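Local coordinates for protein 1-pyrroline-5-carboxylate dehydrogenase (Thermus thermophilus, PDB 1UZB) that probably catalyses the NAD-dependent oxidation of the glutamate semialdehyde formed from 1-pyrroline-5-carboxylate to glutamate, at residues P173-V187 against G201-V215. Sequence-based numbering, arbitrary orientation.
Sequences PLGAGVVIAPWNFPV and GNTVIAKPAEDAVVV
With CG beside its backbone N (chi1 -63°) and the amide turned by chi2 of -78°, N202 brings OD1 to the backbone N-H groups of L174 and G175. This closes one end of a right-handed beta-alpha-beta crossover, in which helix 188-199 joins parallel strands 176-180 and 203-207 in the Rossmann-like nucleotide-binding domain of aldehyde dehydrogenases. G175 N reaches N202 OD1, in its carbonyl plane, at 3.0 Å; the bond from L174 N is weak and bent. N202 ND2 is given to P197 O and F506 O, so both ends of the amide are held and its rotation is fixed. A leucine in place of N202 would probably leave the L174 and G175 N-H groups without their shared acceptor and free the loop at 174-175 from the start of strand 203-207. Between the strands runs a regular parallel ladder, from T203 N on G175 O to A181 N on K207 O, its straightest rung K207 N to V179 O (2.8 Å, 174°). On the side of V179, V204 and A206, V179 CG2 presses V204 CG1 at 3.4 Å. At the last rung K207 O also takes a bond from a water, which donates to A181 O too; farther on, another water links P182 O to A209 N. A209 CB lies at the edge of the W183 ring, and P186 CB meets V215 CG1 at 3.6 Å, the two side chains crossing at about a right angle.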
ATOM      1  N   PRO A 173       0.529  24.602 -12.530  1.00  5.84           N
ATOM      2  CA  PRO A 173       1.377  25.689 -12.036  1.00  4.66           C
ATOM      3  C   PRO A 173       0.658  27.031 -12.125  1.00  5.49           C
ATOM      4  O   PRO A 173      -0.316  27.178 -12.867  1.00  7.41           O
ATOM      5  CB  PRO A 173       2.611  25.597 -12.933  1.00  5.72           C
ATOM      6  CG  PRO A 173       2.050  25.073 -14.219  1.00  6.45           C
ATOM      7  CD  PRO A 173       1.084  24.011 -13.760  1.00  7.52           C
ATOM      8  N   LEU A 174       1.149  28.005 -11.366  1.00  5.29           N
ATOM      9  CA  LEU A 174       0.546  29.333 -11.301  1.00  5.73           C
ATOM     10  C   LEU A 174       0.895  30.276 -12.444  1.00  6.47           C
ATOM     11  O   LEU A 174       0.014  30.935 -12.994  1.00  7.16           O
ATOM     12  CB  LEU A 174       0.924  30.001  -9.978  1.00  6.34           C
ATOM     13  CG  LEU A 174       0.609  29.224  -8.698  1.00  5.76           C
ATOM     14  CD1 LEU A 174       1.198  29.945  -7.494  1.00  6.40           C
ATOM     15  CD2 LEU A 174      -0.896  29.071  -8.562  1.00  8.00           C
ATOM     16  N   GLY A 175       2.177  30.362 -12.783  1.00  5.44           N
ATOM     17  CA  GLY A 175       2.597  31.249 -13.853  1.00  6.07           C
ATOM     18  C   GLY A 175       4.016  31.731 -13.639  1.00  5.97           C
ATOM     19  O   GLY A 175       4.875  30.965 -13.208  1.00  6.10           O
ATOM     20  N   ALA A 176       4.258  33.001 -13.949  1.00  5.89           N
ATOM     21  CA  ALA A 176       5.578  33.601 -13.788  1.00  5.92           C
ATOM     22  C   ALA A 176       5.630  34.361 -12.471  1.00  5.86           C
ATOM     23  O   ALA A 176       4.727  35.142 -12.161  1.00  7.44           O
ATOM     24  CB  ALA A 176       5.875  34.550 -14.950  1.00  6.45           C
ATOM     25  N   GLY A 177       6.689  34.126 -11.703  1.00  6.04           N
ATOM     26  CA  GLY A 177       6.840  34.797 -10.423  1.00  6.40           C
ATOM     27  C   GLY A 177       8.243  35.326 -10.207  1.00  5.88           C
ATOM     28  O   GLY A 177       9.135  35.126 -11.035  1.00  6.80           O
ATOM     29  N   VAL A 178       8.440  36.014  -9.090  1.00  5.41           N
ATOM     30  CA  VAL A 178       9.745  36.569  -8.779  1.00  5.45           C
ATOM     31  C   VAL A 178      10.331  35.957  -7.510  1.00  5.47           C
ATOM     32  O   VAL A 178       9.615  35.692  -6.533  1.00  5.92           O
ATOM     33  CB  VAL A 178       9.678  38.117  -8.628  1.00  5.60           C
ATOM     34  CG1 VAL A 178       8.686  38.499  -7.538  1.00  6.77           C
ATOM     35  CG2 VAL A 178      11.064  38.677  -8.315  1.00  6.75           C
ATOM     36  N   VAL A 179      11.636  35.712  -7.557  1.00  5.02           N
ATOM     37  CA  VAL A 179      12.377  35.160  -6.435  1.00  5.93           C
ATOM     38  C   VAL A 179      13.361  36.227  -5.960  1.00  5.92           C
ATOM     39  O   VAL A 179      14.121  36.780  -6.756  1.00  6.98           O
ATOM     40  CB  VAL A 179      13.159  33.890  -6.857  1.00  6.10           C
ATOM     41  CG1 VAL A 179      14.215  33.541  -5.813  1.00  8.60           C
ATOM     42  CG2 VAL A 179      12.191  32.730  -7.032  1.00  9.68           C
ATOM     43  N   ILE A 180      13.327  36.519  -4.666  1.00  6.37           N
ATOM     44  CA  ILE A 180      14.216  37.507  -4.063  1.00  6.30           C
ATOM     45  C   ILE A 180      15.028  36.715  -3.045  1.00  6.23           C
ATOM     46  O   ILE A 180      14.536  36.367  -1.968  1.00  6.21           O
ATOM     47  CB  ILE A 180      13.397  38.630  -3.390  1.00  7.15           C
ATOM     48  CG1 ILE A 180      12.567  39.348  -4.461  1.00  9.93           C
ATOM     49  CG2 ILE A 180      14.322  39.617  -2.682  1.00  8.54           C
ATOM     50  CD1 ILE A 180      11.620  40.389  -3.928  1.00 12.69           C
ATOM     51  N   ALA A 181      16.273  36.423  -3.412  1.00  6.42           N
ATOM     52  CA  ALA A 181      17.171  35.606  -2.600  1.00  6.45           C
ATOM     53  C   ALA A 181      18.080  36.341  -1.619  1.00  6.36           C
ATOM     54  O   ALA A 181      18.356  37.529  -1.769  1.00  8.27           O
ATOM     55  CB  ALA A 181      18.018  34.728  -3.520  1.00  7.42           C
ATOM     56  N   PRO A 182      18.570  35.619  -0.601  1.00  6.49           N
ATOM     57  CA  PRO A 182      19.455  36.160   0.431  1.00  6.67           C
ATOM     58  C   PRO A 182      20.929  36.017   0.068  1.00  6.41           C
ATOM     59  O   PRO A 182      21.290  35.247  -0.824  1.00  7.00           O
ATOM     60  CB  PRO A 182      19.098  35.316   1.641  1.00  8.24           C
ATOM     61  CG  PRO A 182      18.949  33.965   1.023  1.00  8.58           C
ATOM     62  CD  PRO A 182      18.147  34.250  -0.247  1.00  8.75           C
ATOM     63  N   TRP A 183      21.777  36.761   0.771  1.00  7.15           N
ATOM     64  CA  TRP A 183      23.211  36.700   0.532  1.00  6.88           C
ATOM     65  C   TRP A 183      23.913  35.670   1.407  1.00  7.01           C
ATOM     66  O   TRP A 183      25.035  35.271   1.102  1.00  7.69           O
ATOM     67  CB  TRP A 183      23.874  38.069   0.762  1.00  7.62           C
ATOM     68  CG  TRP A 183      23.547  38.729   2.078  1.00  8.80           C
ATOM     69  CD1 TRP A 183      22.614  39.701   2.290  1.00  8.53           C
ATOM     70  CD2 TRP A 183      24.161  38.480   3.353  1.00  7.52           C
ATOM     71  NE1 TRP A 183      22.609  40.079   3.610  1.00  8.98           N
ATOM     72  CE2 TRP A 183      23.548  39.345   4.286  1.00  7.27           C
ATOM     73  CE3 TRP A 183      25.171  37.612   3.797  1.00  7.60           C
ATOM     74  CZ2 TRP A 183      23.908  39.369   5.638  1.00  7.69           C
ATOM     75  CZ3 TRP A 183      25.531  37.638   5.145  1.00  6.80           C
ATOM     76  CH2 TRP A 183      24.899  38.512   6.046  1.00  8.39           C
ATOM     77  N   ASN A 184      23.265  35.221   2.480  1.00  7.17           N
ATOM     78  CA  ASN A 184      23.930  34.277   3.374  1.00  6.63           C
ATOM     79  C   ASN A 184      24.002  32.829   2.885  1.00  6.41           C
ATOM     80  O   ASN A 184      24.893  32.085   3.290  1.00  7.92           O
ATOM     81  CB  ASN A 184      23.337  34.379   4.787  1.00  6.68           C
ATOM     82  CG  ASN A 184      21.943  33.806   4.894  1.00  7.11           C
ATOM     83  OD1 ASN A 184      21.178  33.787   3.931  1.00  9.36           O
ATOM     84  ND2 ASN A 184      21.595  33.352   6.092  1.00  9.52           N
ATOM     85  N   PHE A 185      23.070  32.432   2.024  1.00  6.02           N
ATOM     86  CA  PHE A 185      23.088  31.100   1.415  1.00  6.99           C
ATOM     87  C   PHE A 185      22.746  31.364  -0.044  1.00  7.39           C
ATOM     88  O   PHE A 185      21.712  30.930  -0.545  1.00  6.47           O
ATOM     89  CB  PHE A 185      22.060  30.167   2.056  1.00  8.59           C
ATOM     90  CG  PHE A 185      22.453  29.700   3.425  1.00 10.16           C
ATOM     91  CD1 PHE A 185      22.086  30.424   4.553  1.00 12.03           C
ATOM     92  CD2 PHE A 185      23.231  28.556   3.583  1.00 12.21           C
ATOM     93  CE1 PHE A 185      22.491  30.016   5.826  1.00 11.54           C
ATOM     94  CE2 PHE A 185      23.643  28.141   4.848  1.00 13.15           C
ATOM     95  CZ  PHE A 185      23.270  28.875   5.972  1.00 12.93           C
ATOM     96  N   PRO A 186      23.640  32.085  -0.745  1.00  8.16           N
ATOM     97  CA  PRO A 186      23.504  32.472  -2.149  1.00  7.93           C
ATOM     98  C   PRO A 186      23.567  31.389  -3.209  1.00  7.19           C
ATOM     99  O   PRO A 186      23.381  31.670  -4.393  1.00  8.00           O
ATOM    100  CB  PRO A 186      24.583  33.528  -2.312  1.00  8.25           C
ATOM    101  CG  PRO A 186      25.666  33.000  -1.464  1.00  6.88           C
ATOM    102  CD  PRO A 186      24.957  32.499  -0.223  1.00  8.12           C
ATOM    103  N   VAL A 187      23.867  30.163  -2.803  1.00  6.92           N
ATOM    104  CA  VAL A 187      23.845  29.064  -3.754  1.00  7.05           C
ATOM    105  C   VAL A 187      22.655  28.194  -3.346  1.00  6.53           C
ATOM    106  O   VAL A 187      21.742  27.983  -4.133  1.00  6.95           O
ATOM    107  CB  VAL A 187      25.139  28.219  -3.739  1.00  6.31           C
ATOM    108  CG1 VAL A 187      25.000  27.056  -4.721  1.00  7.34           C
ATOM    109  CG2 VAL A 187      26.324  29.081  -4.136  1.00 10.28           C
ATOM    110  N   GLY A 201       6.349  23.495 -13.116  1.00  4.24           N
ATOM    111  CA  GLY A 201       5.775  24.217 -14.240  1.00  4.71           C
ATOM    112  C   GLY A 201       5.709  25.728 -14.230  1.00  4.75           C
ATOM    113  O   GLY A 201       5.198  26.317 -15.180  1.00  4.98           O
ATOM    114  N   ASN A 202       6.195  26.369 -13.174  1.00  4.24           N
ATOM    115  CA  ASN A 202       6.184  27.827 -13.122  1.00  4.31           C
ATOM    116  C   ASN A 202       7.458  28.342 -13.779  1.00  4.60           C
ATOM    117  O   ASN A 202       8.377  27.569 -14.073  1.00  5.51           O
ATOM    118  CB  ASN A 202       6.155  28.309 -11.670  1.00  4.32           C
ATOM    119  CG  ASN A 202       4.905  27.887 -10.936  1.00  3.71           C
ATOM    120  OD1 ASN A 202       3.840  28.479 -11.108  1.00  4.47           O
ATOM    121  ND2 ASN A 202       5.024  26.852 -10.112  1.00  5.01           N
ATOM    122  N   THR A 203       7.508  29.648 -14.025  1.00  4.14           N
ATOM    123  CA  THR A 203       8.705  30.267 -14.579  1.00  5.07           C
ATOM    124  C   THR A 203       9.108  31.334 -13.567  1.00  5.14           C
ATOM    125  O   THR A 203       8.263  31.865 -12.835  1.00  5.74           O
ATOM    126  CB  THR A 203       8.473  30.856 -15.983  1.00  5.10           C
ATOM    127  OG1 THR A 203       7.435  31.839 -15.935  1.00  5.57           O
ATOM    128  CG2 THR A 203       8.096  29.743 -16.954  1.00  5.71           C
ATOM    129  N   VAL A 204      10.400  31.642 -13.517  1.00  5.31           N
ATOM    130  CA  VAL A 204      10.913  32.560 -12.516  1.00  5.97           C
ATOM    131  C   VAL A 204      11.878  33.648 -12.972  1.00  5.91           C
ATOM    132  O   VAL A 204      12.675  33.456 -13.895  1.00  6.96           O
ATOM    133  CB  VAL A 204      11.624  31.729 -11.401  1.00  5.72           C
ATOM    134  CG1 VAL A 204      12.419  32.626 -10.464  1.00  7.62           C
ATOM    135  CG2 VAL A 204      10.598  30.924 -10.628  1.00  6.81           C
ATOM    136  N   ILE A 205      11.774  34.797 -12.313  1.00  6.12           N
ATOM    137  CA  ILE A 205      12.683  35.916 -12.523  1.00  6.11           C
ATOM    138  C   ILE A 205      13.367  35.979 -11.156  1.00  6.47           C
ATOM    139  O   ILE A 205      12.715  36.213 -10.140  1.00  6.96           O
ATOM    140  CB  ILE A 205      11.948  37.242 -12.788  1.00  7.69           C
ATOM    141  CG1 ILE A 205      11.120  37.132 -14.070  1.00  8.47           C
ATOM    142  CG2 ILE A 205      12.961  38.371 -12.919  1.00  9.24           C
ATOM    143  CD1 ILE A 205      10.317  38.379 -14.385  1.00 11.98           C
ATOM    144  N   ALA A 206      14.675  35.745 -11.128  1.00  6.67           N
ATOM    145  CA  ALA A 206      15.407  35.737  -9.868  1.00  7.52           C
ATOM    146  C   ALA A 206      16.304  36.938  -9.648  1.00  7.36           C
ATOM    147  O   ALA A 206      17.097  37.304 -10.521  1.00  7.89           O
ATOM    148  CB  ALA A 206      16.231  34.456  -9.761  1.00  8.42           C
ATOM    149  N   LYS A 207      16.166  37.554  -8.478  1.00  7.00           N
ATOM    150  CA  LYS A 207      16.993  38.691  -8.113  1.00  9.42           C
ATOM    151  C   LYS A 207      17.935  38.239  -7.009  1.00  8.94           C
ATOM    152  O   LYS A 207      17.510  37.985  -5.881  1.00  8.35           O
ATOM    153  CB  LYS A 207      16.158  39.863  -7.590  1.00 10.65           C
ATOM    154  CG  LYS A 207      17.022  41.096  -7.325  1.00 14.67           C
ATOM    155  CD  LYS A 207      16.519  41.946  -6.174  1.00 19.72           C
ATOM    156  CE  LYS A 207      17.540  43.026  -5.832  1.00 21.55           C
ATOM    157  NZ  LYS A 207      17.129  43.863  -4.672  1.00 24.13           N
ATOM    158  N   PRO A 208      19.228  38.108  -7.324  1.00  8.36           N
ATOM    159  CA  PRO A 208      20.195  37.683  -6.312  1.00  8.76           C
ATOM    160  C   PRO A 208      20.438  38.833  -5.346  1.00  8.78           C
ATOM    161  O   PRO A 208      20.136  39.985  -5.664  1.00  8.43           O
ATOM    162  CB  PRO A 208      21.435  37.373  -7.137  1.00  8.67           C
ATOM    163  CG  PRO A 208      21.348  38.406  -8.240  1.00  7.67           C
ATOM    164  CD  PRO A 208      19.886  38.348  -8.622  1.00  8.54           C
ATOM    165  N   ALA A 209      20.960  38.526  -4.164  1.00  8.16           N
ATOM    166  CA  ALA A 209      21.273  39.567  -3.197  1.00  7.98           C
ATOM    167  C   ALA A 209      22.504  40.286  -3.754  1.00  8.69           C
ATOM    168  O   ALA A 209      23.366  39.656  -4.369  1.00  8.78           O
ATOM    169  CB  ALA A 209      21.580  38.949  -1.841  1.00  6.99           C
ATOM    170  N   GLU A 210      22.579  41.596  -3.549  1.00  8.83           N
ATOM    171  CA  GLU A 210      23.695  42.394  -4.060  1.00  9.83           C
ATOM    172  C   GLU A 210      25.091  41.872  -3.738  1.00  9.95           C
ATOM    173  O   GLU A 210      25.985  41.929  -4.582  1.00 10.20           O
ATOM    174  CB  GLU A 210      23.604  43.837  -3.552  1.00 12.65           C
ATOM    175  CG  GLU A 210      22.368  44.597  -3.976  1.00 16.36           C
ATOM    176  CD  GLU A 210      22.435  46.061  -3.577  1.00 18.30           C
ATOM    177  OE1 GLU A 210      21.394  46.743  -3.641  1.00 21.26           O
ATOM    178  OE2 GLU A 210      23.534  46.530  -3.209  1.00 20.54           O
ATOM    179  N   ASP A 211      25.274  41.369  -2.521  1.00  9.22           N
ATOM    180  CA  ASP A 211      26.574  40.870  -2.080  1.00 11.30           C
ATOM    181  C   ASP A 211      26.976  39.518  -2.654  1.00 10.95           C
ATOM    182  O   ASP A 211      28.118  39.088  -2.477  1.00 11.74           O
ATOM    183  CB  ASP A 211      26.609  40.782  -0.551  1.00 12.38           C
ATOM    184  CG  ASP A 211      26.571  42.142   0.117  1.00 13.74           C
ATOM    185  OD1 ASP A 211      27.512  42.935  -0.100  1.00 16.85           O
ATOM    186  OD2 ASP A 211      25.606  42.417   0.861  1.00 17.75           O
ATOM    187  N   ALA A 212      26.055  38.854  -3.345  1.00  9.33           N
ATOM    188  CA  ALA A 212      26.335  37.535  -3.896  1.00  7.96           C
ATOM    189  C   ALA A 212      25.918  37.363  -5.352  1.00  8.15           C
ATOM    190  O   ALA A 212      25.496  36.280  -5.762  1.00  7.86           O
ATOM    191  CB  ALA A 212      25.653  36.475  -3.028  1.00  8.57           C
ATOM    192  N   VAL A 213      26.059  38.420  -6.142  1.00  8.12           N
ATOM    193  CA  VAL A 213      25.677  38.361  -7.550  1.00  7.12           C
ATOM    194  C   VAL A 213      26.565  37.456  -8.414  1.00  7.86           C
ATOM    195  O   VAL A 213      26.094  36.872  -9.390  1.00  8.31           O
ATOM    196  CB  VAL A 213      25.658  39.773  -8.185  1.00  8.50           C
ATOM    197  CG1 VAL A 213      24.582  40.617  -7.528  1.00  8.52           C
ATOM    198  CG2 VAL A 213      27.022  40.435  -8.039  1.00  8.37           C
ATOM    199  N   VAL A 214      27.841  37.326  -8.064  1.00  7.35           N
ATOM    200  CA  VAL A 214      28.726  36.489  -8.867  1.00  7.94           C
ATOM    201  C   VAL A 214      28.387  35.008  -8.774  1.00  7.53           C
ATOM    202  O   VAL A 214      28.296  34.323  -9.793  1.00  7.48           O
ATOM    203  CB  VAL A 214      30.210  36.684  -8.480  1.00  6.98           C
ATOM    204  CG1 VAL A 214      31.084  35.692  -9.240  1.00  9.19           C
ATOM    205  CG2 VAL A 214      30.643  38.106  -8.804  1.00  9.59           C
ATOM    206  N   VAL A 215      28.198  34.502  -7.562  1.00  8.27           N
ATOM    207  CA  VAL A 215      27.874  33.091  -7.433  1.00  8.24           C
ATOM    208  C   VAL A 215      26.490  32.797  -8.022  1.00  7.20           C
ATOM    209  O   VAL A 215      26.236  31.691  -8.503  1.00  7.45           O
ATOM    210  CB  VAL A 215      27.958  32.615  -5.964  1.00 10.48           C
ATOM    211  CG1 VAL A 215      26.762  33.111  -5.171  1.00  9.78           C
ATOM    212  CG2 VAL A 215      28.065  31.100  -5.931  1.00 12.69           C
TER
HETATM  213  O   HOH W   1      17.779  39.558  -3.523  1.00 15.64           O
HETATM  214  O   HOH W   2      21.310  35.655  -3.698  1.00  8.36           O
HETATM  215  O   HOH W   3      23.141  34.509  -5.355  1.00  7.30           O